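Local atomic coordinates of histidine triad (HIT) protein (Marinobacter aquaeolei, PDB entry 3OHE), a protein that probably acts as a hydrolase of the histidine triad family, whose members typically work on nucleotides and their conjugates, and binds calcium ions in the crystal. Residues A[13-16]-A[22-25]; A[32-37]-A[106-111]; A[45-50]-A[56-61]; A[67-72]-A[94-99]; A[80-85]-A[90-95]. One frame throughout, in Å; residues are numbered along the deposited sequence. Where two conformers were deposited one is given.

The five contacts build one antiparallel sheet and its surroundings in a HIT fold. Across the sheet the strands run 13-18, 22-27, 34-39, 92-97 and 77-82. Contact 1 is the hairpin at one edge and contact 5 the hairpin at the other edge of this chain's sheet, which the second subunit extends; their centres lie about 13 Å apart. Contact 2 ties the middle strand 34-39 to the loop 106-111. Contacts 3 and 4 both use helix 52-72, with centres about 21 Å apart. Contact 1 closes first along the chain, and contacts 3, 4 and 5 fall between the two segments of contact 2. Contacts 2 to 5 touch the second subunit, so fold and dimer share these parts.

Contact 1: residues A[13-16]-A[22-25]; sequences THKL and CDVL. With CA (calcium ion), chain C.
Thr13 meets Leu25 with chi1 at 69°, which sets OG1 between the backbone N and the carbonyl carbon. Leu25 answers with CG beside its own backbone N (chi1 -53°). Its two methyls then part. Leu25 CD1 goes to Thr13, 3.6 Å from Thr13 OG1. Leu25 CD2 lies against Lys15, 3.9 Å from Lys15 CA and 4.0 Å from Lys15 CG.

Lys15 and Leu25 are an antiparallel non-hydrogen-bonded pair, with both side chains on one face of the sheet. Next to them, Leu16 N gives a hydrogen bond of 2.8 Å to Val24 O, in the carbonyl plane. His14 O receives a CA-H contact from Leu25 CA at 3.5 Å. Leu16 CD1 also packs 4.2 Å from Val24 CG1.

Water 3 donates to Asp23 OD1, which also has a salt bridge to Arg40. Lys15 has two conformers, so a link from its NZ to this water is doubtful; its stronger partner is Glu18, by a salt bridge.

Thr13 also binds a calcium ion through its backbone O, at 2.5 Å. Ala10 O and waters 1, 2 and 4 complete the ligands found. Water 1 donates to Thr13 OG1, so this residue holds the metal directly and through water. Thr13 OG1 is also hydrogen-bonded to Leu9 O of helix 7-12.

The contact forms the first beta hairpin of the HIT fold, at the sheet edge. Strand 22-27 continues the sheet to strand 34-39 through backbone bonds from Leu25 to Ile36, while helix 119-135 packs against Leu16.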
# COMPACT_ATOMS: atom_id res chain seq x y z
N THR A 13 19.14 -1.91 0.07
CA THR A 13 18.91 -0.62 0.73
C THR A 13 20.14 -0.10 1.45
O THR A 13 21.13 -0.82 1.68
CB THR A 13 17.76 -0.72 1.76
OG1 THR A 13 18.21 -1.53 2.87
CG2 THR A 13 16.46 -1.24 1.21
N HIS A 14 20.07 1.18 1.78
CA HIS A 14 20.98 1.83 2.74
C HIS A 14 20.18 2.25 3.97
O HIS A 14 19.07 2.71 3.84
CB HIS A 14 21.62 3.07 2.11
CG HIS A 14 22.50 2.75 0.95
ND1 HIS A 14 23.61 1.93 1.06
CD2 HIS A 14 22.43 3.14 -0.35
CE1 HIS A 14 24.19 1.85 -0.13
NE2 HIS A 14 23.51 2.59 -0.99
N LYS A 15 20.74 2.07 5.16
CA LYS A 15 20.01 2.42 6.38
C LYS A 15 20.05 3.93 6.65
O LYS A 15 21.12 4.52 6.82
CB LYS A 15 20.55 1.64 7.59
CG LYS A 15 19.69 1.80 8.86
CD LYS A 15 20.38 1.22 10.08
CE LYS A 15 19.57 1.46 11.37
NZ LYS A 15 20.37 1.19 12.63
N LEU A 16 18.87 4.54 6.72
CA LEU A 16 18.72 5.96 7.00
C LEU A 16 18.65 6.28 8.49
O LEU A 16 19.13 7.34 8.94
CB LEU A 16 17.46 6.50 6.34
CG LEU A 16 17.46 6.49 4.83
CD1 LEU A 16 16.01 6.61 4.28
CD2 LEU A 16 18.35 7.63 4.29
N CYS A 22 10.41 1.00 13.67
CA CYS A 22 10.90 0.50 12.39
C CYS A 22 12.33 0.86 12.07
O CYS A 22 12.84 1.94 12.42
CB CYS A 22 10.07 1.06 11.22
SG CYS A 22 8.30 0.67 11.29
N ASP A 23 12.99 -0.02 11.31
CA ASP A 23 14.16 0.41 10.56
C ASP A 23 13.69 1.21 9.36
O ASP A 23 12.74 0.84 8.66
CB ASP A 23 14.99 -0.81 10.11
CG ASP A 23 15.81 -1.43 11.24
OD1 ASP A 23 15.91 -0.86 12.36
OD2 ASP A 23 16.41 -2.53 11.00
N VAL A 24 14.40 2.32 9.10
CA VAL A 24 14.06 3.23 8.02
C VAL A 24 15.14 3.10 6.98
O VAL A 24 16.31 3.43 7.25
CB VAL A 24 13.91 4.69 8.51
CG1 VAL A 24 13.37 5.58 7.36
CG2 VAL A 24 13.01 4.77 9.72
N LEU A 25 14.77 2.57 5.80
CA LEU A 25 15.72 2.17 4.77
C LEU A 25 15.48 2.96 3.50
O LEU A 25 14.36 3.16 3.09
CB LEU A 25 15.57 0.67 4.51
CG LEU A 25 15.67 -0.27 5.72
CD1 LEU A 25 15.51 -1.71 5.23
CD2 LEU A 25 16.99 -0.06 6.54
CA CA C . 22.33 -2.22 3.35
O HOH W 1 20.23 -1.46 4.81
O HOH W 2 24.02 -0.36 2.95
O HOH W 3 18.08 -1.01 13.94
O HOH W 4 23.81 -4.03 3.59

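Contact 2: residues A[32-37]-A[106-111]; sequences WPWVIL and GPVWGK
Trp32 meets Val108 face on. Val108 CG1 sits over the five-membered ring of Trp32, 3.6 Å from its centroid and 16° off the ring normal, as a CH-pi contact. The closest pair is Trp32 CE2 and Val108 CG1 at 3.4 Å. The rest of the indole also rests on this valine, since Val108 CB lies near the six-membered ring.

Trp34 comes next. Its CG is anti to the backbone N (chi1 -179°), which sends the indole out from the strand to the loop. Val108 CG2 covers a face of the six-membered ring of Trp34, 4.3 Å from its centroid. One valine thus serves two tryptophans, with a separate methyl for each. Trp34 begins strand 34-39, the middle strand of the antiparallel HIT sheet, and the loop 106-111 follows the strand that carries the histidines. Trp34 NE1 is hydrogen-bonded to His93 ND1, so its polar end looks to that strand.

The same Trp34 ring also touches Trp109. Trp109 has two conformers, so the details of this touch are less certain. In one of them Trp34 CZ2 lies 3.4 Å from Trp109 NE1. The two ring planes then stand at 82°, but the approach is oblique. A type II turn from Val108 to Lys111 shapes the loop here, closed by Lys111 N to Val108 O at 3.2 Å. Gly110 supplies its positive phi. Trp109 also packs on Pro107 of the second subunit.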
# COMPACT_ATOMS: atom_id res chain seq x y z
N TRP A 32 13.74 7.23 -8.10
CA TRP A 32 12.63 7.82 -7.33
C TRP A 32 13.05 7.92 -5.88
O TRP A 32 13.75 7.04 -5.42
CB TRP A 32 11.32 6.98 -7.37
CG TRP A 32 10.80 6.67 -8.70
CD1 TRP A 32 9.92 7.40 -9.45
CD2 TRP A 32 11.16 5.56 -9.50
NE1 TRP A 32 9.70 6.79 -10.64
CE2 TRP A 32 10.43 5.67 -10.71
CE3 TRP A 32 11.97 4.42 -9.28
CZ2 TRP A 32 10.54 4.74 -11.72
CZ3 TRP A 32 12.07 3.53 -10.26
CH2 TRP A 32 11.35 3.68 -11.49
N PRO A 33 12.55 8.93 -5.12
CA PRO A 33 12.73 8.95 -3.66
C PRO A 33 11.89 7.85 -3.05
O PRO A 33 10.65 7.88 -3.17
CB PRO A 33 12.25 10.36 -3.26
CG PRO A 33 12.24 11.17 -4.56
CD PRO A 33 11.87 10.17 -5.59
N TRP A 34 12.53 6.87 -2.44
CA TRP A 34 11.86 5.60 -2.09
C TRP A 34 12.42 5.13 -0.75
O TRP A 34 13.59 4.78 -0.64
CB TRP A 34 12.09 4.62 -3.23
CG TRP A 34 11.49 3.26 -3.13
CD1 TRP A 34 10.90 2.65 -2.09
CD2 TRP A 34 11.47 2.33 -4.21
NE1 TRP A 34 10.50 1.37 -2.45
CE2 TRP A 34 10.86 1.15 -3.76
CE3 TRP A 34 11.96 2.37 -5.52
CZ2 TRP A 34 10.71 0.04 -4.60
CZ3 TRP A 34 11.80 1.28 -6.33
CH2 TRP A 34 11.18 0.14 -5.88
N VAL A 35 11.56 5.18 0.27
CA VAL A 35 11.92 4.83 1.65
C VAL A 35 11.02 3.68 2.12
O VAL A 35 9.80 3.69 1.86
CB VAL A 35 11.79 6.05 2.56
CG1 VAL A 35 12.00 5.69 4.04
CG2 VAL A 35 12.79 7.15 2.13
N ILE A 36 11.63 2.74 2.85
CA ILE A 36 10.96 1.55 3.32
C ILE A 36 10.96 1.59 4.84
O ILE A 36 12.00 1.86 5.45
CB ILE A 36 11.67 0.31 2.77
CG1 ILE A 36 11.66 0.34 1.23
CG2 ILE A 36 11.01 -0.97 3.29
CD1 ILE A 36 12.41 -0.79 0.60
N LEU A 37 9.80 1.34 5.45
CA LEU A 37 9.69 1.11 6.90
C LEU A 37 9.59 -0.37 7.16
O LEU A 37 8.71 -1.04 6.60
CB LEU A 37 8.47 1.81 7.49
CG LEU A 37 8.46 3.32 7.48
CD1 LEU A 37 7.14 3.84 8.09
CD2 LEU A 37 9.66 3.87 8.23
N GLY A 106 2.14 4.76 -14.40
CA GLY A 106 2.19 3.41 -13.89
C GLY A 106 3.01 3.22 -12.62
O GLY A 106 3.65 4.17 -12.14
N PRO A 107 3.01 2.00 -12.07
CA PRO A 107 3.79 1.70 -10.89
C PRO A 107 5.29 1.64 -11.22
O PRO A 107 5.67 1.43 -12.39
CB PRO A 107 3.28 0.32 -10.47
CG PRO A 107 2.70 -0.29 -11.74
CD PRO A 107 2.21 0.83 -12.54
N VAL A 108 6.12 1.83 -10.21
CA VAL A 108 7.55 1.82 -10.41
C VAL A 108 8.16 0.44 -10.47
O VAL A 108 9.20 0.25 -11.13
CB VAL A 108 8.30 2.68 -9.35
CG1 VAL A 108 7.73 4.11 -9.28
CG2 VAL A 108 8.36 2.00 -8.00
N TRP A 109 7.58 -0.55 -9.78
CA TRP A 109 8.29 -1.84 -9.55
C TRP A 109 8.53 -2.66 -10.84
O TRP A 109 7.56 -3.14 -11.41
CB TRP A 109 7.54 -2.70 -8.51
CG TRP A 109 7.29 -2.02 -7.21
CD1 TRP A 109 8.16 -1.87 -6.16
CD2 TRP A 109 6.07 -1.39 -6.80
NE1 TRP A 109 7.57 -1.17 -5.14
CE2 TRP A 109 6.28 -0.87 -5.50
CE3 TRP A 109 4.82 -1.21 -7.40
CZ2 TRP A 109 5.30 -0.19 -4.82
CZ3 TRP A 109 3.84 -0.55 -6.70
CH2 TRP A 109 4.09 -0.03 -5.43
N GLY A 110 9.79 -2.81 -11.29
CA GLY A 110 10.14 -3.57 -12.50
C GLY A 110 10.08 -2.78 -13.80
O GLY A 110 10.23 -3.36 -14.88
N LYS A 111 9.87 -1.46 -13.73
CA LYS A 111 9.89 -0.61 -14.93
C LYS A 111 11.26 -0.62 -15.65
O LYS A 111 11.32 -0.72 -16.88
CB LYS A 111 9.50 0.84 -14.59
CG LYS A 111 9.62 1.84 -15.76
CD LYS A 111 8.50 1.69 -16.79
CE LYS A 111 8.70 2.66 -17.95
NZ LYS A 111 7.47 2.86 -18.79

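Contact 3: residues A[45-50]-A[56-61]; sequences REIYEL and QRLLFE. With CA (calcium ion), chain D.
Leu50 and Leu58 join the two segments by apolar packing alone, helped by Ile47. Leu50 CD1 lies 3.9 Å from Leu58 CD2, and the two side chains cross at about a right angle. A chi1 of -178° points the Leu58 chain away from its backbone N and puts CD2 against the loop, while CD1 lies on Cys22. The same CD2 of Leu58 is 4.5 Å from Ile47 CG1.

Polar bonds act within each segment, and the salt bridge is in the helix. In one of two conformers, Glu49 OE1 accepts from two backbone donors, Arg45 N at 2.8 Å and Glu46 N at 3.1 Å. Its carboxylate then covers the two N-H groups just before the 3-10 segment 47-49. On the helix, Arg57 grips Glu61 side-on: NE and NH2 both reach OE2, and NE makes the shorter bond at 2.8 Å. Both bonds lie in the guanidinium plane, and Phe60 CD2 covers one face. Glu61 OE2 also accepts from Leu21 N.

In metal binding, Gln56 OE1 holds a calcium ion, at 2.4 Å in one of two conformers, with Glu53 one helical turn earlier and waters 5 and 6.

Across the dimer, Gln56 packs on Gln56 of the second subunit, and Glu46 makes a salt bridge to Lys77 of that chain. The whole is the loop-to-helix junction of the HIT fold, between strand 34-39 and helix 52-72.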
# COMPACT_ATOMS: atom_id res chain seq x y z
N ARG A 45 4.40 -11.21 8.29
CA ARG A 45 4.28 -11.17 6.83
C ARG A 45 3.36 -10.04 6.34
O ARG A 45 3.57 -9.51 5.26
CB ARG A 45 3.74 -12.52 6.30
CG ARG A 45 4.72 -13.66 6.48
CD ARG A 45 4.04 -15.03 6.26
NE ARG A 45 3.35 -15.12 4.99
CZ ARG A 45 3.92 -15.44 3.83
NH1 ARG A 45 5.19 -15.81 3.79
NH2 ARG A 45 3.19 -15.46 2.70
N GLU A 46 2.34 -9.71 7.12
CA GLU A 46 1.26 -8.84 6.73
C GLU A 46 1.00 -7.80 7.81
O GLU A 46 1.18 -8.08 9.00
CB GLU A 46 -0.05 -9.64 6.56
CG GLU A 46 0.04 -10.82 5.60
CD GLU A 46 0.15 -10.40 4.13
OE1 GLU A 46 0.08 -9.18 3.79
OE2 GLU A 46 0.30 -11.34 3.28
N ILE A 47 0.50 -6.64 7.42
CA ILE A 47 0.16 -5.61 8.39
C ILE A 47 -0.80 -6.12 9.47
O ILE A 47 -0.61 -5.85 10.65
CB ILE A 47 -0.44 -4.33 7.71
CG1 ILE A 47 0.57 -3.68 6.78
CG2 ILE A 47 -1.01 -3.34 8.78
CD1 ILE A 47 -0.11 -2.77 5.73
N TYR A 48 -1.79 -6.90 9.03
CA TYR A 48 -2.81 -7.36 9.94
C TYR A 48 -2.29 -8.33 11.01
O TYR A 48 -3.02 -8.62 11.98
CB TYR A 48 -4.00 -7.96 9.16
CG TYR A 48 -3.71 -9.22 8.39
CD1 TYR A 48 -3.60 -10.46 9.02
CD2 TYR A 48 -3.63 -9.21 7.02
CE1 TYR A 48 -3.36 -11.60 8.30
CE2 TYR A 48 -3.41 -10.35 6.29
CZ TYR A 48 -3.28 -11.53 6.93
OH TYR A 48 -3.06 -12.66 6.19
N GLU A 49 -1.08 -8.87 10.83
CA GLU A 49 -0.51 -9.82 11.81
C GLU A 49 0.17 -9.09 12.95
O GLU A 49 0.54 -9.72 13.93
CB GLU A 49 0.47 -10.77 11.13
CG GLU A 49 -0.22 -11.72 10.18
CD GLU A 49 0.74 -12.56 9.37
OE1 GLU A 49 1.85 -12.10 9.06
OE2 GLU A 49 0.37 -13.67 9.00
N LEU A 50 0.37 -7.78 12.85
CA LEU A 50 0.89 -7.00 13.96
C LEU A 50 -0.23 -6.86 15.01
O LEU A 50 -1.40 -6.71 14.67
CB LEU A 50 1.30 -5.61 13.52
CG LEU A 50 2.58 -5.48 12.70
CD1 LEU A 50 2.65 -4.06 12.14
CD2 LEU A 50 3.84 -5.78 13.55
N GLN A 56 -1.28 0.52 14.70
CA GLN A 56 -1.54 1.95 14.83
C GLN A 56 -0.25 2.78 14.89
O GLN A 56 -0.21 3.88 14.37
CB GLN A 56 -2.45 2.24 16.02
CG GLN A 56 -3.89 1.74 15.83
CD GLN A 56 -4.79 2.15 16.96
OE1 GLN A 56 -4.31 2.57 18.04
NE2 GLN A 56 -6.10 2.10 16.73
N ARG A 57 0.80 2.25 15.49
CA ARG A 57 2.08 2.93 15.47
C ARG A 57 2.67 2.98 14.06
O ARG A 57 3.19 4.01 13.64
CB ARG A 57 3.06 2.31 16.46
CG ARG A 57 4.44 2.99 16.50
CD ARG A 57 4.37 4.37 17.09
NE ARG A 57 5.58 5.12 16.77
CZ ARG A 57 5.78 6.37 17.16
NH1 ARG A 57 4.96 6.96 18.03
NH2 ARG A 57 6.83 7.00 16.70
N LEU A 58 2.58 1.87 13.35
CA LEU A 58 3.05 1.85 11.97
C LEU A 58 2.30 2.87 11.12
O LEU A 58 2.89 3.57 10.31
CB LEU A 58 2.89 0.45 11.36
CG LEU A 58 3.38 0.27 9.91
CD1 LEU A 58 4.86 0.68 9.77
CD2 LEU A 58 3.12 -1.18 9.50
N LEU A 59 0.98 2.95 11.29
CA LEU A 59 0.19 3.95 10.59
C LEU A 59 0.64 5.36 10.91
O LEU A 59 0.81 6.21 10.02
CB LEU A 59 -1.30 3.77 10.94
CG LEU A 59 -2.25 4.88 10.50
CD1 LEU A 59 -2.35 4.98 8.98
CD2 LEU A 59 -3.66 4.66 11.17
N PHE A 60 0.83 5.65 12.19
CA PHE A 60 1.31 6.99 12.61
C PHE A 60 2.62 7.31 11.88
O PHE A 60 2.78 8.40 11.30
CB PHE A 60 1.51 7.07 14.14
CG PHE A 60 2.25 8.27 14.56
CD1 PHE A 60 1.63 9.50 14.59
CD2 PHE A 60 3.62 8.22 14.79
CE1 PHE A 60 2.37 10.64 14.96
CE2 PHE A 60 4.36 9.35 15.13
CZ PHE A 60 3.71 10.56 15.20
N GLU A 61 3.56 6.38 11.92
CA GLU A 61 4.88 6.60 11.33
C GLU A 61 4.78 6.75 9.81
O GLU A 61 5.43 7.62 9.22
CB GLU A 61 5.86 5.48 11.70
CG GLU A 61 6.15 5.48 13.21
CD GLU A 61 7.20 4.47 13.66
OE1 GLU A 61 7.70 3.76 12.78
OE2 GLU A 61 7.52 4.40 14.88
CA CA D . -4.10 3.52 20.21
O HOH W 5 -6.52 3.80 19.33
O HOH W 6 -5.72 1.72 21.09

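Contact 4: residues A[67-72]-A[94-99]; sequences EGMMEL and HIVRYQ
Met69 and Val96 meet where helix 52-72 packs on the antiparallel sheet of the HIT fold. Met69 is a selenomethionine. It points from the helix to strand 92-97 and makes the closest contacts between these segments. Its chain runs straight at chi2, which sets the selenium beside His94. The bend at chi3 (73°) then swings CE back to Val96.

Met69 crosses His94 at about a right angle. The selenium touches the root of that side chain, with Met69 SE 3.9 Å from His94 CB, and not the ring. The imidazole is held by other partners: His94 NE2 is hydrogen-bonded to Ser62 OG of the same helix, and His94 ND1 to Val35 O. Met69 meets Val96 at two points. Met69 CB, close to the helix, is 4.0 Å from Val96 CG2. Met69 CE comes back to the same methyl of Val96.

His94 and Val96 both turn to the helix, while Ile95 and Arg97 turn away, as alternation along a strand requires. On the helix, Met70 packs on Tyr48 of the second subunit. Met69 CE ends 3.8 Å from Val96 CG2 and 3.7 Å from His94 O.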
# COMPACT_ATOMS: atom_id res chain seq x y z
N GLU A 67 3.67 12.36 4.46
CA GLU A 67 3.42 13.79 4.35
C GLU A 67 4.73 14.58 4.32
O GLU A 67 4.90 15.54 3.55
CB GLU A 67 2.51 14.27 5.49
CG GLU A 67 2.06 15.70 5.28
CD GLU A 67 0.98 16.20 6.18
OE1 GLU A 67 0.49 15.45 7.03
OE2 GLU A 67 0.64 17.41 6.02
N GLY A 68 5.66 14.19 5.17
CA GLY A 68 6.95 14.86 5.22
C GLY A 68 7.77 14.68 3.95
O GLY A 68 8.42 15.65 3.50
N MSE A 69 7.78 13.48 3.36
CA MSE A 69 8.48 13.26 2.10
C MSE A 69 7.88 14.06 0.97
O MSE A 69 8.59 14.57 0.10
CB MSE A 69 8.44 11.78 1.74
CG MSE A 69 9.31 10.88 2.55
SE MSE A 69 9.26 9.03 2.01
CE MSE A 69 10.28 9.13 0.34
N MSE A 70 6.55 14.20 0.97
CA MSE A 70 5.92 14.97 -0.08
C MSE A 70 6.44 16.40 -0.12
O MSE A 70 6.74 16.93 -1.22
CB MSE A 70 4.41 14.94 0.07
CG MSE A 70 3.79 13.69 -0.42
SE MSE A 70 3.76 13.64 -2.40
CE MSE A 70 2.36 14.99 -2.69
N GLU A 71 6.57 17.03 1.05
CA GLU A 71 7.07 18.40 1.09
C GLU A 71 8.59 18.44 0.81
O GLU A 71 9.08 19.29 0.07
CB GLU A 71 6.68 19.09 2.38
CG GLU A 71 6.97 20.60 2.34
CD GLU A 71 6.01 21.46 1.53
OE1 GLU A 71 4.96 20.95 1.02
OE2 GLU A 71 6.28 22.68 1.41
N LEU A 72 9.34 17.54 1.43
CA LEU A 72 10.78 17.54 1.34
C LEU A 72 11.28 17.34 -0.09
O LEU A 72 12.30 17.90 -0.50
CB LEU A 72 11.34 16.43 2.22
CG LEU A 72 12.83 16.39 2.47
CD1 LEU A 72 13.25 17.64 3.25
CD2 LEU A 72 13.21 15.13 3.26
N HIS A 94 7.33 3.58 0.50
CA HIS A 94 6.87 4.97 0.39
C HIS A 94 7.65 5.62 -0.76
O HIS A 94 8.86 5.83 -0.63
CB HIS A 94 7.11 5.75 1.69
CG HIS A 94 6.49 5.14 2.89
ND1 HIS A 94 6.99 4.02 3.50
CD2 HIS A 94 5.38 5.48 3.57
CE1 HIS A 94 6.20 3.70 4.52
NE2 HIS A 94 5.21 4.57 4.59
N ILE A 95 6.95 5.87 -1.86
CA ILE A 95 7.62 6.32 -3.10
C ILE A 95 7.01 7.65 -3.53
O ILE A 95 5.79 7.75 -3.71
CB ILE A 95 7.49 5.29 -4.22
CG1 ILE A 95 7.88 3.88 -3.72
CG2 ILE A 95 8.34 5.71 -5.42
CD1 ILE A 95 7.56 2.76 -4.67
N VAL A 96 7.84 8.68 -3.63
CA VAL A 96 7.41 9.97 -4.17
C VAL A 96 7.36 9.90 -5.68
O VAL A 96 8.32 9.49 -6.32
CB VAL A 96 8.34 11.12 -3.71
CG1 VAL A 96 7.88 12.44 -4.34
CG2 VAL A 96 8.40 11.22 -2.22
N ARG A 97 6.21 10.28 -6.24
CA ARG A 97 6.02 10.27 -7.69
C ARG A 97 5.86 11.69 -8.24
O ARG A 97 5.38 12.60 -7.53
CB ARG A 97 4.75 9.47 -8.06
CG ARG A 97 4.74 8.06 -7.54
CD ARG A 97 5.90 7.22 -8.04
NE ARG A 97 5.96 7.19 -9.51
CZ ARG A 97 5.29 6.35 -10.27
NH1 ARG A 97 4.50 5.44 -9.76
NH2 ARG A 97 5.40 6.43 -11.59
N TYR A 98 6.24 11.84 -9.50
CA TYR A 98 6.14 13.10 -10.21
C TYR A 98 5.50 12.81 -11.56
O TYR A 98 5.82 11.82 -12.19
CB TYR A 98 7.50 13.74 -10.44
CG TYR A 98 8.34 13.92 -9.20
CD1 TYR A 98 8.26 15.08 -8.45
CD2 TYR A 98 9.23 12.96 -8.80
CE1 TYR A 98 9.04 15.23 -7.31
CE2 TYR A 98 10.00 13.10 -7.70
CZ TYR A 98 9.93 14.26 -6.96
OH TYR A 98 10.73 14.38 -5.84
N GLN A 99 4.71 13.76 -12.07
CA GLN A 99 4.19 13.64 -13.43
C GLN A 99 5.33 13.53 -14.45
O GLN A 99 5.15 12.95 -15.53
CB GLN A 99 3.29 14.83 -13.75
CG GLN A 99 2.08 15.00 -12.85
CD GLN A 99 1.23 16.18 -13.34
OE1 GLN A 99 0.74 16.18 -14.47
NE2 GLN A 99 1.11 17.21 -12.51

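Contact 5: residues A[80-85]-A[90-95]; sequences VAALGN and LHLHHI
Ala81 and His93 pair in a beta hairpin between strands 77-82 and 92-97, at the dimer edge of the sheet. They are an antiparallel hydrogen-bonded pair. His93 N gives a bond of 2.8 Å to Ala81 O, in the carbonyl plane. Ala81 N returns one of 3.1 Å to His93 O, tilted from the carbonyl plane. His93 O also takes a CA-H contact from Val80 CA at 3.2 Å.

One face carries apolar packing. Leu92 CD1 reaches across between Val80 CG1 and Ala82 CB, at 4.0 Å from each. With chi1 at -171°, Leu92 CG lies opposite its backbone N, which brings CD1 to the partner strand in one of two conformers. Val80 CG2 touches His94 CD2 obliquely.

The other face carries the His93 ring. Ala81 O lies at its edge, 3.4 Å from His93 CD2. The rings of His93 and Trp109 stand edge-to-face, and Trp34 also holds His93. At the turn end two waters bridge the segments. Water 7 joins Leu83 N to His91 O. Water 8 lies at the edge of the His93 ring, 2.9 Å from His93 NE2, and accepts from Gly84 N; its bond to His91 NE2 is weak. His91 ND1 is hydrogen-bonded to Gln89 O. A glycerol, probably from the crystallisation liquor, is hydrogen-bonded to His91 NE2; such molecules often mark pockets.

Val80 to Ala82 pair antiparallel with a strand of the second subunit, so the sheet runs on. Gln89, His91 and His93 probably match the three histidine positions of the His-φ-His-φ-His-φ-φ signature (φ hydrophobic) of HIT proteins, with glutamine first.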
# COMPACT_ATOMS: atom_id res chain seq x y z
N VAL A 80 2.16 4.22 -1.63
CA VAL A 80 2.45 3.49 -0.41
C VAL A 80 1.95 2.07 -0.61
O VAL A 80 0.83 1.86 -1.08
CB VAL A 80 1.81 4.16 0.82
CG1 VAL A 80 2.15 3.38 2.12
CG2 VAL A 80 2.33 5.60 0.99
N ALA A 81 2.78 1.08 -0.28
CA ALA A 81 2.43 -0.32 -0.59
C ALA A 81 3.12 -1.31 0.31
O ALA A 81 4.29 -1.13 0.66
CB ALA A 81 2.74 -0.68 -2.07
N ALA A 82 2.42 -2.40 0.63
CA ALA A 82 2.99 -3.57 1.30
C ALA A 82 2.71 -4.72 0.31
O ALA A 82 1.55 -5.09 0.09
CB ALA A 82 2.30 -3.82 2.68
N LEU A 83 3.76 -5.26 -0.32
CA LEU A 83 3.68 -6.25 -1.38
C LEU A 83 4.31 -7.56 -0.83
O LEU A 83 3.59 -8.44 -0.35
CB LEU A 83 4.33 -5.70 -2.64
CG LEU A 83 3.76 -4.38 -3.14
CD1 LEU A 83 4.55 -3.87 -4.33
CD2 LEU A 83 2.26 -4.47 -3.43
N GLY A 84 5.63 -7.70 -0.91
CA GLY A 84 6.30 -8.81 -0.24
C GLY A 84 6.12 -10.17 -0.88
O GLY A 84 6.16 -11.18 -0.18
N ASN A 85 5.97 -10.24 -2.21
CA ASN A 85 5.75 -11.53 -2.83
C ASN A 85 6.98 -12.43 -2.73
O ASN A 85 6.82 -13.65 -2.61
CB ASN A 85 5.34 -11.36 -4.27
CG ASN A 85 3.99 -10.66 -4.40
OD1 ASN A 85 3.16 -10.75 -3.50
ND2 ASN A 85 3.79 -9.99 -5.51
N LEU A 90 7.55 -8.23 6.53
CA LEU A 90 6.71 -7.06 6.29
C LEU A 90 7.59 -5.80 6.14
O LEU A 90 8.39 -5.48 7.03
CB LEU A 90 5.75 -6.84 7.44
CG LEU A 90 4.92 -5.54 7.43
CD1 LEU A 90 4.03 -5.46 6.20
CD2 LEU A 90 4.13 -5.42 8.72
N HIS A 91 7.36 -5.07 5.04
CA HIS A 91 8.02 -3.81 4.82
C HIS A 91 7.09 -2.93 4.00
O HIS A 91 6.40 -3.41 3.11
CB HIS A 91 9.41 -4.01 4.20
CG HIS A 91 9.42 -4.68 2.86
ND1 HIS A 91 9.25 -6.03 2.72
CD2 HIS A 91 9.67 -4.20 1.62
CE1 HIS A 91 9.38 -6.35 1.43
NE2 HIS A 91 9.61 -5.25 0.74
N LEU A 92 7.11 -1.64 4.30
CA LEU A 92 6.14 -0.72 3.73
C LEU A 92 6.88 0.30 2.86
O LEU A 92 7.70 1.07 3.35
CB LEU A 92 5.35 -0.07 4.89
CG LEU A 92 4.14 0.79 4.58
CD1 LEU A 92 3.08 -0.09 3.85
CD2 LEU A 92 3.53 1.43 5.85
N HIS A 93 6.59 0.27 1.56
CA HIS A 93 7.18 1.18 0.56
C HIS A 93 6.51 2.53 0.58
O HIS A 93 5.30 2.60 0.62
CB HIS A 93 6.98 0.60 -0.85
CG HIS A 93 7.61 -0.73 -1.07
ND1 HIS A 93 8.95 -0.87 -1.32
CD2 HIS A 93 7.06 -1.96 -1.15
CE1 HIS A 93 9.21 -2.14 -1.51
NE2 HIS A 93 8.08 -2.83 -1.41
N HIS A 94 7.33 3.58 0.50
CA HIS A 94 6.87 4.97 0.39
C HIS A 94 7.65 5.62 -0.76
O HIS A 94 8.86 5.83 -0.63
CB HIS A 94 7.11 5.75 1.69
CG HIS A 94 6.49 5.14 2.89
ND1 HIS A 94 6.99 4.02 3.50
CD2 HIS A 94 5.38 5.48 3.57
CE1 HIS A 94 6.20 3.70 4.52
NE2 HIS A 94 5.21 4.57 4.59
N ILE A 95 6.95 5.87 -1.86
CA ILE A 95 7.62 6.32 -3.10
C ILE A 95 7.01 7.65 -3.53
O ILE A 95 5.79 7.75 -3.71
CB ILE A 95 7.49 5.29 -4.22
CG1 ILE A 95 7.88 3.88 -3.72
CG2 ILE A 95 8.34 5.71 -5.42
CD1 ILE A 95 7.56 2.76 -4.67
O HOH W 7 6.37 -4.88 0.81
O HOH W 8 7.76 -5.73 -1.84